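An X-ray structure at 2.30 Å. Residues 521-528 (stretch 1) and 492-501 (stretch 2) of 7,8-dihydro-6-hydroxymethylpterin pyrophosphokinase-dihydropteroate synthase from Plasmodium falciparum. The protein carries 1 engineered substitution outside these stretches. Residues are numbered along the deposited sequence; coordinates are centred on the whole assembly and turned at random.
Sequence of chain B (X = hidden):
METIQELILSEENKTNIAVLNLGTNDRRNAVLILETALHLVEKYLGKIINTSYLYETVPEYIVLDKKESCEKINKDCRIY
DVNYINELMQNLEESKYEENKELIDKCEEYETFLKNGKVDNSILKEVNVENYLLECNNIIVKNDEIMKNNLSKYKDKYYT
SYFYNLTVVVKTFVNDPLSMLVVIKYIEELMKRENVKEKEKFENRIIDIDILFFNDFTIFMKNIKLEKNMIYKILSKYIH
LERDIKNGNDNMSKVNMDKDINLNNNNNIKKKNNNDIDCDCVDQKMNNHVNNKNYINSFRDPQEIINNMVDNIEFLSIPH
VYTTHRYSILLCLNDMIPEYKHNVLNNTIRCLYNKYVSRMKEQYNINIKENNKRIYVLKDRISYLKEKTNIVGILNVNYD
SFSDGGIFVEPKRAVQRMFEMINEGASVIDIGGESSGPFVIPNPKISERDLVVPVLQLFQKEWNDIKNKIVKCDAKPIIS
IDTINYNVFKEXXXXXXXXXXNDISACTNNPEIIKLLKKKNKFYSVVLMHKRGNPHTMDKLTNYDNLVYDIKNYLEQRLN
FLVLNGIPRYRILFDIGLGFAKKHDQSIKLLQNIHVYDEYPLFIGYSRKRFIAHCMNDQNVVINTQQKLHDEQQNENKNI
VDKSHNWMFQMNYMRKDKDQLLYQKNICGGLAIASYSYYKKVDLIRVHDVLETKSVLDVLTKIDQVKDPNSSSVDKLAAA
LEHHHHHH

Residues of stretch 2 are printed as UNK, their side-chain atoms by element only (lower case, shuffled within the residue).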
# COMPACT_ATOMS: atom_id res chain seq x y z
N ASN B 521 42.10 5.59 0.83
CA ASN B 521 41.46 4.90 -0.29
C ASN B 521 40.01 4.54 0.05
O ASN B 521 39.19 4.32 -0.86
CB ASN B 521 42.31 3.73 -0.79
CG ASN B 521 41.94 3.26 -2.19
OD1 ASN B 521 41.54 4.05 -3.04
ND2 ASN B 521 42.10 1.97 -2.45
N LYS B 522 39.66 4.52 1.34
CA LYS B 522 38.35 4.05 1.78
C LYS B 522 37.46 5.23 2.17
O LYS B 522 37.93 6.19 2.77
CB LYS B 522 38.50 3.16 3.01
CG LYS B 522 38.55 1.67 2.74
CD LYS B 522 37.25 1.12 2.21
CE LYS B 522 36.38 0.50 3.28
NZ LYS B 522 36.96 -0.76 3.81
N PHE B 523 36.17 5.10 1.85
CA PHE B 523 35.13 5.89 2.48
C PHE B 523 34.22 4.93 3.26
O PHE B 523 34.08 3.77 2.87
CB PHE B 523 34.33 6.70 1.46
CG PHE B 523 35.08 7.81 0.77
CD1 PHE B 523 35.21 9.06 1.36
CD2 PHE B 523 35.63 7.62 -0.49
CE1 PHE B 523 35.89 10.08 0.72
CE2 PHE B 523 36.31 8.65 -1.13
CZ PHE B 523 36.43 9.88 -0.53
N TYR B 524 33.64 5.43 4.35
CA TYR B 524 32.63 4.67 5.07
C TYR B 524 31.30 5.42 5.10
O TYR B 524 31.27 6.65 5.17
CB TYR B 524 33.06 4.34 6.50
CG TYR B 524 34.32 3.52 6.59
CD1 TYR B 524 34.27 2.13 6.56
CD2 TYR B 524 35.56 4.12 6.71
CE1 TYR B 524 35.42 1.36 6.67
CE2 TYR B 524 36.72 3.37 6.82
CZ TYR B 524 36.65 1.98 6.78
OH TYR B 524 37.79 1.24 6.88
N SER B 525 30.21 4.65 5.11
CA SER B 525 28.87 5.20 5.15
C SER B 525 28.45 5.43 6.59
O SER B 525 29.04 4.87 7.52
CB SER B 525 27.93 4.30 4.45
OG SER B 525 28.23 4.33 3.07
N VAL B 526 27.39 6.22 6.77
CA VAL B 526 27.03 6.67 8.09
C VAL B 526 25.53 6.89 8.16
O VAL B 526 24.95 7.46 7.23
CB VAL B 526 27.81 7.94 8.48
CG1 VAL B 526 27.74 9.05 7.42
CG2 VAL B 526 27.40 8.45 9.86
N VAL B 527 24.93 6.43 9.27
CA VAL B 527 23.55 6.73 9.59
C VAL B 527 23.54 7.89 10.59
O VAL B 527 24.20 7.85 11.61
CB VAL B 527 22.84 5.47 10.13
CG1 VAL B 527 21.34 5.70 10.36
CG2 VAL B 527 23.06 4.24 9.23
N LEU B 528 22.77 8.95 10.27
CA LEU B 528 22.55 10.04 11.20
C LEU B 528 21.13 9.95 11.74
O LEU B 528 20.16 9.95 10.97
CB LEU B 528 22.76 11.38 10.49
CG LEU B 528 24.10 11.57 9.77
CD1 LEU B 528 24.05 12.85 8.93
CD2 LEU B 528 25.27 11.60 10.77
N UNK B 492 37.57 -0.27 15.25
CA UNK B 492 36.83 -1.11 14.32
C UNK B 492 37.30 -0.87 12.89
O UNK B 492 37.53 -1.83 12.17
c UNK B 492 35.33 -0.91 14.43
s UNK B 492 34.66 -1.52 15.99
N UNK B 493 37.46 0.40 12.49
CA UNK B 493 37.87 0.62 11.10
C UNK B 493 39.34 0.24 10.90
O UNK B 493 39.68 -0.29 9.84
c UNK B 493 35.94 2.13 10.41
c UNK B 493 38.05 3.19 11.22
c UNK B 493 37.46 1.99 10.50
N UNK B 494 40.19 0.48 11.91
CA UNK B 494 41.61 0.14 11.81
C UNK B 494 41.77 -1.35 11.51
O UNK B 494 42.65 -1.72 10.76
o UNK B 494 43.14 2.42 14.32
o UNK B 494 42.50 2.77 12.22
c UNK B 494 42.41 0.53 13.06
c UNK B 494 42.70 2.02 13.21
N UNK B 495 40.89 -2.17 12.07
CA UNK B 495 40.98 -3.62 11.99
C UNK B 495 40.01 -4.19 10.96
O UNK B 495 39.84 -5.40 10.88
o UNK B 495 42.96 -4.79 14.19
c UNK B 495 42.01 -4.01 14.27
c UNK B 495 40.79 -4.23 13.39
n UNK B 495 42.03 -2.95 15.07
N UNK B 496 39.32 -3.31 10.20
CA UNK B 496 38.39 -3.68 9.14
C UNK B 496 37.26 -4.55 9.69
O UNK B 496 36.90 -5.57 9.10
o UNK B 496 39.30 -2.66 6.16
c UNK B 496 39.88 -3.25 7.12
o UNK B 496 41.07 -3.01 7.46
c UNK B 496 39.09 -4.28 7.92
N UNK B 497 36.67 -4.12 10.81
CA UNK B 497 35.64 -4.93 11.44
C UNK B 497 34.25 -4.48 11.01
O UNK B 497 33.30 -5.20 11.26
c UNK B 497 37.19 -5.35 15.03
c UNK B 497 35.81 -4.88 12.97
c UNK B 497 37.45 -6.79 13.02
c UNK B 497 37.16 -5.38 13.51
N UNK B 498 34.14 -3.29 10.39
CA UNK B 498 32.85 -2.66 10.15
C UNK B 498 32.86 -1.91 8.82
O UNK B 498 33.93 -1.50 8.34
c UNK B 498 32.41 -1.73 11.30
c UNK B 498 32.28 -2.49 12.61
c UNK B 498 33.31 -0.51 11.47
N UNK B 499 31.66 -1.70 8.26
CA UNK B 499 31.43 -0.89 7.08
C UNK B 499 30.73 0.44 7.38
O UNK B 499 30.96 1.41 6.67
c UNK B 499 31.24 -3.00 5.79
o UNK B 499 32.39 -2.95 5.27
o UNK B 499 30.63 -4.05 6.16
c UNK B 499 30.58 -1.67 6.08
N UNK B 500 29.83 0.48 8.37
CA UNK B 500 28.91 1.61 8.50
C UNK B 500 28.95 2.11 9.94
O UNK B 500 28.88 1.31 10.86
c UNK B 500 27.47 1.19 8.11
c UNK B 500 26.45 2.25 8.57
c UNK B 500 26.02 0.30 6.18
c UNK B 500 27.33 0.92 6.60
N UNK B 501 29.09 3.43 10.12
CA UNK B 501 28.83 4.05 11.41
C UNK B 501 27.33 4.32 11.55
O UNK B 501 26.71 5.00 10.73
c UNK B 501 29.67 5.33 11.56
c UNK B 501 29.67 5.46 14.10
c UNK B 501 30.16 7.50 12.76
c UNK B 501 29.37 6.20 12.79
O HOH W 1 36.58 -2.01 6.99
O HOH W 2 30.54 1.84 4.13
O HOH W 3 33.79 -1.34 4.16

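Position 492 carries one carbon and then a sulfur, with nothing beyond it, so it is a cysteine. Cys492 lies in the helix and its side chain stays clear of stretch 1; its backbone serves the turn that follows, O accepting from N of 497 at 2.8 Å.

At 493 a single carbon bears two more, a branch at the first atom. One of these methyls sits over a face of the Tyr524 ring, and three carbons forked at CB mean valine. Val493 places CG1 3.8 Å from the ring centroid of Tyr524, 15° off the normal, a CH-pi contact from helix to aromatic face.

Position 494 has two carbons, the second carrying two oxygens: a carboxylate on a short stem, hence Asp494, which is exposed and makes no contact here. Position 495 has the same skeleton but ends in one oxygen and one nitrogen, an amide, so it is Asn495. It is the first residue after the helix to leave helical phi/psi, and it too touches nothing on stretch 1.

At 496 two carbons again end in two oxygens, and one oxygen comes near the Lys522 amine. This is Asp496, with phi/psi of 59/47. Its OD2 forms a long salt bridge with Lys522 NZ at 3.8 Å; water 1 donates to that OD2 at 2.9 Å and makes a weak bond to NZ at 3.4 Å, so water supplements a loose pairing of charges.

Position 497 shows four carbons forked at the second: leucine. Leu497 is buried but out of reach of stretch 1. Position 498 has three carbons forked at the first, so it is Val498; what meets stretch 1 is its backbone, O lying 3.6 Å from Tyr524 CE1. Water 1 also donates to that O.

The side chain at 499 is two carbons and a two-oxygen end, which gives Asp499. Its CB points away from stretch 1, yet water 3 links the carboxylate to Lys522, donating to Asp499 OD1 at 2.4 Å and accepting weakly from Lys522 NZ at 3.2 Å. Its backbone O approaches the edge of the Tyr524 ring, 3.4 Å from CD1.

At 500 four carbons fork at the first, one arm two carbons long, the mark of isoleucine. Ile500 CG2 packs on Val527 CG2 at 4.0 Å. At 501 four carbons fork at the second: Leu501, whose CD2 meets Val526 CG2 at 4.1 Å.

The contact works by handing over from side chains to backbone. Near the helix, an aromatic face receives a methyl and lysine meets acids partly through water. Farther along, parallel strands zip together: Leu501 N donates to Ser525 O at 3.0 Å, and Val527 N to Leu501 O at 2.7 Å. One residue thus uses both its amide and its carbonyl, bracketing Val526, and the rule is to fix register with backbone while branched aliphatics fill the space beside it.

Stretch 2 492-501: CVDNDLVDIL
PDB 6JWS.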